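Local coordinates for 23S rRNA-specific endonuclease VapC20 (Mycobacterium tuberculosis H37Rv, PDB 5WZF), which cleaves 23S rRNA within the sarcin-ricin loop as the magnesium-dependent toxin of a type II toxin-antitoxin system, at residues E85-L99 with F109-K121. Sequence-based numbering, arbitrary orientation.
Sequences EHVTADLEEQAWEWL and FVDATSFAVMRKK
Ala95 sits against Ala112 where helices 89-99 and 109-121 come closest, their CA atoms 5.2 Å apart and their axes crossing at 118°. Small residues let the backbones approach here, and larger apolar groups close in along the seam. Leu99 brings its branch point down on the methyl of Ala112, Leu99 CG to Ala112 CB 3.5 Å. Toward the start of helix 89-99, Leu91 spans two neighbouring residues of helix 109-121: CG and CD1 rest on Ala116, while CD2 turns to Val117 CG2, which also meets Val87.

Two aromatic pairs follow. The edge of Phe115 points at a face of Trp98 in an offset edge-to-face contact, planes 65° apart. Phe109 brings CE1 over one face of Trp96, 3.6 Å from Trp96 CE2, with the rings oblique; its CZ points toward the Glu92 carboxylate, which hydrogen-bonds His52.

Polar groups tie the outer margin together. The extended chain of Gln94, its CG trans to the backbone N (chi1 -176°), carries OE1 to the edge of the Arg119 guanidinium. Arg119 NH2 donates to Gln94 OE1 at 2.9 Å; the oxygen lies near the guanidinium plane, but the donor comes from above the amide carbonyl plane. A water also donates to that oxygen and to Ala116 O, joining side chain to backbone. At the C-terminal end of helix 109-121, Lys120 NZ donates to Glu85 OE2 in a salt bridge of 3.1 Å, reaching the syn side somewhat out of the carboxylate plane, and Lys121 adds a longer salt bridge to OE1. A second water links Lys120 to Thr88, the N-cap of helix 89-99.

Within this PIN domain, Glu85 ends strand 82-85, outermost in this chain's parallel sheet, and helix 51-63 adjoins Val87 and Val110. Helix 109-121 lies between helix 89-99 and strand 14-17, with Asp111, a predicted magnesium ligand, beside Asp18 and helix 132-135.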
# COMPACT_ATOMS: atom_id res chain seq x y z
N GLU B 85 -0.57 14.04 -0.72
CA GLU B 85 -2.02 13.88 -0.82
C GLU B 85 -2.49 12.61 -0.12
O GLU B 85 -2.02 11.52 -0.43
CB GLU B 85 -2.44 13.84 -2.29
CG GLU B 85 -3.91 13.54 -2.53
CD GLU B 85 -4.80 14.76 -2.35
OE1 GLU B 85 -4.25 15.87 -2.18
OE2 GLU B 85 -6.04 14.60 -2.39
N HIS B 86 -3.40 12.76 0.85
CA HIS B 86 -4.07 11.60 1.43
C HIS B 86 -5.25 11.22 0.54
O HIS B 86 -6.22 11.96 0.43
CB HIS B 86 -4.56 11.90 2.85
CG HIS B 86 -5.38 10.79 3.45
ND1 HIS B 86 -4.82 9.78 4.21
CD2 HIS B 86 -6.70 10.51 3.37
CE1 HIS B 86 -5.77 8.94 4.58
NE2 HIS B 86 -6.92 9.36 4.09
N VAL B 87 -5.14 10.06 -0.11
CA VAL B 87 -6.18 9.62 -1.03
C VAL B 87 -7.49 9.41 -0.29
O VAL B 87 -7.57 8.61 0.63
CB VAL B 87 -5.77 8.33 -1.76
CG1 VAL B 87 -6.84 7.95 -2.77
CG2 VAL B 87 -4.42 8.51 -2.45
N THR B 88 -8.52 10.15 -0.70
CA THR B 88 -9.82 10.08 -0.04
C THR B 88 -10.55 8.79 -0.37
O THR B 88 -10.18 8.07 -1.30
CB THR B 88 -10.72 11.27 -0.45
OG1 THR B 88 -11.05 11.16 -1.84
CG2 THR B 88 -10.00 12.58 -0.20
N ALA B 89 -11.59 8.49 0.40
CA ALA B 89 -12.40 7.30 0.17
C ALA B 89 -13.02 7.33 -1.22
O ALA B 89 -13.06 6.31 -1.91
CB ALA B 89 -13.49 7.18 1.23
N ASP B 90 -13.49 8.50 -1.63
CA ASP B 90 -14.07 8.69 -2.96
C ASP B 90 -13.07 8.38 -4.07
O ASP B 90 -13.40 7.71 -5.04
CB ASP B 90 -14.58 10.12 -3.14
CG ASP B 90 -15.92 10.35 -2.46
OD1 ASP B 90 -16.63 9.35 -2.21
OD2 ASP B 90 -16.26 11.52 -2.20
N LEU B 91 -11.85 8.88 -3.92
CA LEU B 91 -10.83 8.68 -4.93
C LEU B 91 -10.42 7.21 -4.99
O LEU B 91 -10.22 6.65 -6.07
CB LEU B 91 -9.61 9.57 -4.66
CG LEU B 91 -8.73 9.94 -5.86
CD1 LEU B 91 -9.57 10.54 -6.97
CD2 LEU B 91 -7.64 10.90 -5.44
N GLU B 92 -10.33 6.57 -3.82
CA GLU B 92 -10.03 5.14 -3.77
C GLU B 92 -11.10 4.31 -4.49
O GLU B 92 -10.78 3.34 -5.17
CB GLU B 92 -9.89 4.67 -2.32
CG GLU B 92 -8.55 5.00 -1.69
CD GLU B 92 -8.28 4.21 -0.42
OE1 GLU B 92 -9.17 3.46 0.02
OE2 GLU B 92 -7.17 4.34 0.12
N GLU B 93 -12.36 4.70 -4.34
CA GLU B 93 -13.43 3.96 -4.98
C GLU B 93 -13.32 4.08 -6.50
O GLU B 93 -13.58 3.12 -7.23
CB GLU B 93 -14.80 4.45 -4.50
CG GLU B 93 -15.98 3.74 -5.15
CD GLU B 93 -16.03 2.25 -4.85
OE1 GLU B 93 -15.46 1.83 -3.82
OE2 GLU B 93 -16.64 1.51 -5.65
N GLN B 94 -12.92 5.25 -6.98
CA GLN B 94 -12.70 5.44 -8.41
C GLN B 94 -11.53 4.58 -8.86
O GLN B 94 -11.56 4.01 -9.95
CB GLN B 94 -12.44 6.90 -8.75
CG GLN B 94 -12.31 7.16 -10.24
CD GLN B 94 -11.87 8.57 -10.56
OE1 GLN B 94 -10.68 8.88 -10.53
NE2 GLN B 94 -12.83 9.43 -10.88
N ALA B 95 -10.51 4.48 -8.02
CA ALA B 95 -9.35 3.64 -8.31
C ALA B 95 -9.74 2.17 -8.41
O ALA B 95 -9.24 1.45 -9.27
CB ALA B 95 -8.28 3.83 -7.25
N TRP B 96 -10.64 1.72 -7.53
CA TRP B 96 -11.10 0.34 -7.58
C TRP B 96 -11.89 0.05 -8.86
O TRP B 96 -11.69 -0.99 -9.50
CB TRP B 96 -11.98 0.01 -6.36
CG TRP B 96 -11.22 -0.29 -5.09
CD1 TRP B 96 -11.25 0.43 -3.93
CD2 TRP B 96 -10.33 -1.38 -4.86
NE1 TRP B 96 -10.44 -0.15 -2.99
CE2 TRP B 96 -9.85 -1.26 -3.53
CE3 TRP B 96 -9.87 -2.45 -5.64
CZ2 TRP B 96 -8.96 -2.17 -2.97
CZ3 TRP B 96 -8.98 -3.35 -5.08
CH2 TRP B 96 -8.53 -3.20 -3.76
N GLU B 97 -12.79 0.95 -9.22
CA GLU B 97 -13.58 0.79 -10.44
C GLU B 97 -12.66 0.77 -11.64
O GLU B 97 -12.86 0.00 -12.58
CB GLU B 97 -14.62 1.92 -10.58
CG GLU B 97 -15.63 1.97 -9.45
CD GLU B 97 -16.56 3.16 -9.54
OE1 GLU B 97 -16.40 3.97 -10.49
OE2 GLU B 97 -17.45 3.30 -8.67
N TRP B 98 -11.63 1.61 -11.59
CA TRP B 98 -10.62 1.69 -12.65
C TRP B 98 -9.88 0.36 -12.78
O TRP B 98 -9.71 -0.17 -13.88
CB TRP B 98 -9.65 2.83 -12.35
CG TRP B 98 -8.72 3.19 -13.48
CD1 TRP B 98 -8.92 4.17 -14.42
CD2 TRP B 98 -7.46 2.60 -13.77
NE1 TRP B 98 -7.85 4.21 -15.28
CE2 TRP B 98 -6.94 3.25 -14.91
CE3 TRP B 98 -6.71 1.56 -13.19
CZ2 TRP B 98 -5.71 2.91 -15.48
CZ3 TRP B 98 -5.49 1.22 -13.76
CH2 TRP B 98 -5.00 1.90 -14.89
N LEU B 99 -9.46 -0.19 -11.64
CA LEU B 99 -8.74 -1.46 -11.60
C LEU B 99 -9.55 -2.61 -12.18
O LEU B 99 -9.03 -3.43 -12.93
CB LEU B 99 -8.33 -1.80 -10.16
CG LEU B 99 -7.11 -1.08 -9.60
CD1 LEU B 99 -6.98 -1.33 -8.10
CD2 LEU B 99 -5.82 -1.47 -10.32
N PHE B 109 -2.62 -1.59 -7.04
CA PHE B 109 -3.54 -0.68 -6.37
C PHE B 109 -2.93 0.71 -6.18
O PHE B 109 -3.60 1.72 -6.40
CB PHE B 109 -3.96 -1.24 -5.02
CG PHE B 109 -4.77 -0.28 -4.20
CD1 PHE B 109 -6.11 -0.08 -4.47
CD2 PHE B 109 -4.19 0.41 -3.15
CE1 PHE B 109 -6.86 0.80 -3.72
CE2 PHE B 109 -4.94 1.29 -2.39
CZ PHE B 109 -6.27 1.49 -2.67
N VAL B 110 -1.67 0.77 -5.74
CA VAL B 110 -1.02 2.05 -5.52
C VAL B 110 -0.94 2.86 -6.81
O VAL B 110 -1.19 4.07 -6.82
CB VAL B 110 0.39 1.87 -4.92
CG1 VAL B 110 1.15 3.19 -4.90
CG2 VAL B 110 0.30 1.31 -3.51
N ASP B 111 -0.63 2.19 -7.92
CA ASP B 111 -0.61 2.86 -9.21
C ASP B 111 -1.98 3.42 -9.56
O ASP B 111 -2.09 4.56 -10.01
CB ASP B 111 -0.13 1.91 -10.31
CG ASP B 111 1.38 1.69 -10.28
OD1 ASP B 111 2.07 2.39 -9.51
OD2 ASP B 111 1.86 0.83 -11.04
N ALA B 112 -3.03 2.63 -9.35
CA ALA B 112 -4.38 3.08 -9.66
C ALA B 112 -4.75 4.33 -8.86
O ALA B 112 -5.40 5.23 -9.38
CB ALA B 112 -5.38 1.97 -9.40
N THR B 113 -4.34 4.38 -7.60
CA THR B 113 -4.65 5.55 -6.78
C THR B 113 -3.79 6.74 -7.23
O THR B 113 -4.22 7.88 -7.15
CB THR B 113 -4.43 5.28 -5.27
OG1 THR B 113 -3.06 4.94 -5.03
CG2 THR B 113 -5.34 4.16 -4.79
N SER B 114 -2.58 6.45 -7.70
CA SER B 114 -1.70 7.50 -8.19
C SER B 114 -2.30 8.14 -9.44
O SER B 114 -2.34 9.36 -9.57
CB SER B 114 -0.31 6.95 -8.49
OG SER B 114 0.34 6.60 -7.28
N PHE B 115 -2.79 7.30 -10.35
CA PHE B 115 -3.42 7.77 -11.57
C PHE B 115 -4.62 8.65 -11.24
O PHE B 115 -4.84 9.69 -11.87
CB PHE B 115 -3.87 6.61 -12.46
CG PHE B 115 -2.77 5.66 -12.84
CD1 PHE B 115 -1.44 6.08 -12.84
CD2 PHE B 115 -3.05 4.35 -13.20
CE1 PHE B 115 -0.43 5.21 -13.19
CE2 PHE B 115 -2.04 3.48 -13.55
CZ PHE B 115 -0.73 3.90 -13.54
N ALA B 116 -5.39 8.23 -10.24
CA ALA B 116 -6.59 8.95 -9.83
C ALA B 116 -6.24 10.31 -9.23
O ALA B 116 -6.96 11.29 -9.44
CB ALA B 116 -7.39 8.12 -8.83
N VAL B 117 -5.15 10.37 -8.48
CA VAL B 117 -4.70 11.63 -7.90
C VAL B 117 -4.29 12.59 -9.02
O VAL B 117 -4.64 13.77 -8.99
CB VAL B 117 -3.51 11.44 -6.92
CG1 VAL B 117 -2.91 12.78 -6.53
CG2 VAL B 117 -3.97 10.68 -5.68
N MET B 118 -3.55 12.08 -10.00
CA MET B 118 -3.07 12.92 -11.09
C MET B 118 -4.23 13.45 -11.93
O MET B 118 -4.21 14.60 -12.36
CB MET B 118 -2.08 12.15 -11.97
CG MET B 118 -0.77 11.79 -11.27
SD MET B 118 0.38 10.85 -12.30
CE MET B 118 0.86 12.08 -13.51
N ARG B 119 -5.25 12.62 -12.15
CA ARG B 119 -6.44 13.06 -12.86
C ARG B 119 -7.16 14.15 -12.08
O ARG B 119 -7.61 15.14 -12.64
CB ARG B 119 -7.39 11.88 -13.13
CG ARG B 119 -6.90 10.88 -14.16
CD ARG B 119 -8.04 9.98 -14.65
NE ARG B 119 -8.64 9.19 -13.58
CZ ARG B 119 -8.18 8.02 -13.15
NH1 ARG B 119 -7.09 7.49 -13.71
NH2 ARG B 119 -8.79 7.37 -12.17
N LYS B 120 -7.26 13.95 -10.77
CA LYS B 120 -7.92 14.92 -9.90
C LYS B 120 -7.18 16.25 -9.88
O LYS B 120 -7.80 17.32 -9.94
CB LYS B 120 -8.03 14.37 -8.47
CG LYS B 120 -8.48 15.40 -7.44
CD LYS B 120 -8.43 14.84 -6.02
CE LYS B 120 -8.80 15.91 -5.00
NZ LYS B 120 -8.81 15.36 -3.61
N LYS B 121 -5.86 16.19 -9.82
CA LYS B 121 -5.04 17.38 -9.68
C LYS B 121 -4.62 17.99 -11.02
O LYS B 121 -4.02 19.05 -11.06
CB LYS B 121 -3.80 17.06 -8.85
CG LYS B 121 -4.10 16.65 -7.42
CD LYS B 121 -4.74 17.79 -6.65
CE LYS B 121 -4.96 17.43 -5.19
NZ LYS B 121 -5.53 18.57 -4.42
O HOH W 1 -11.30 13.31 -4.00
O HOH W 2 -9.57 11.26 -10.22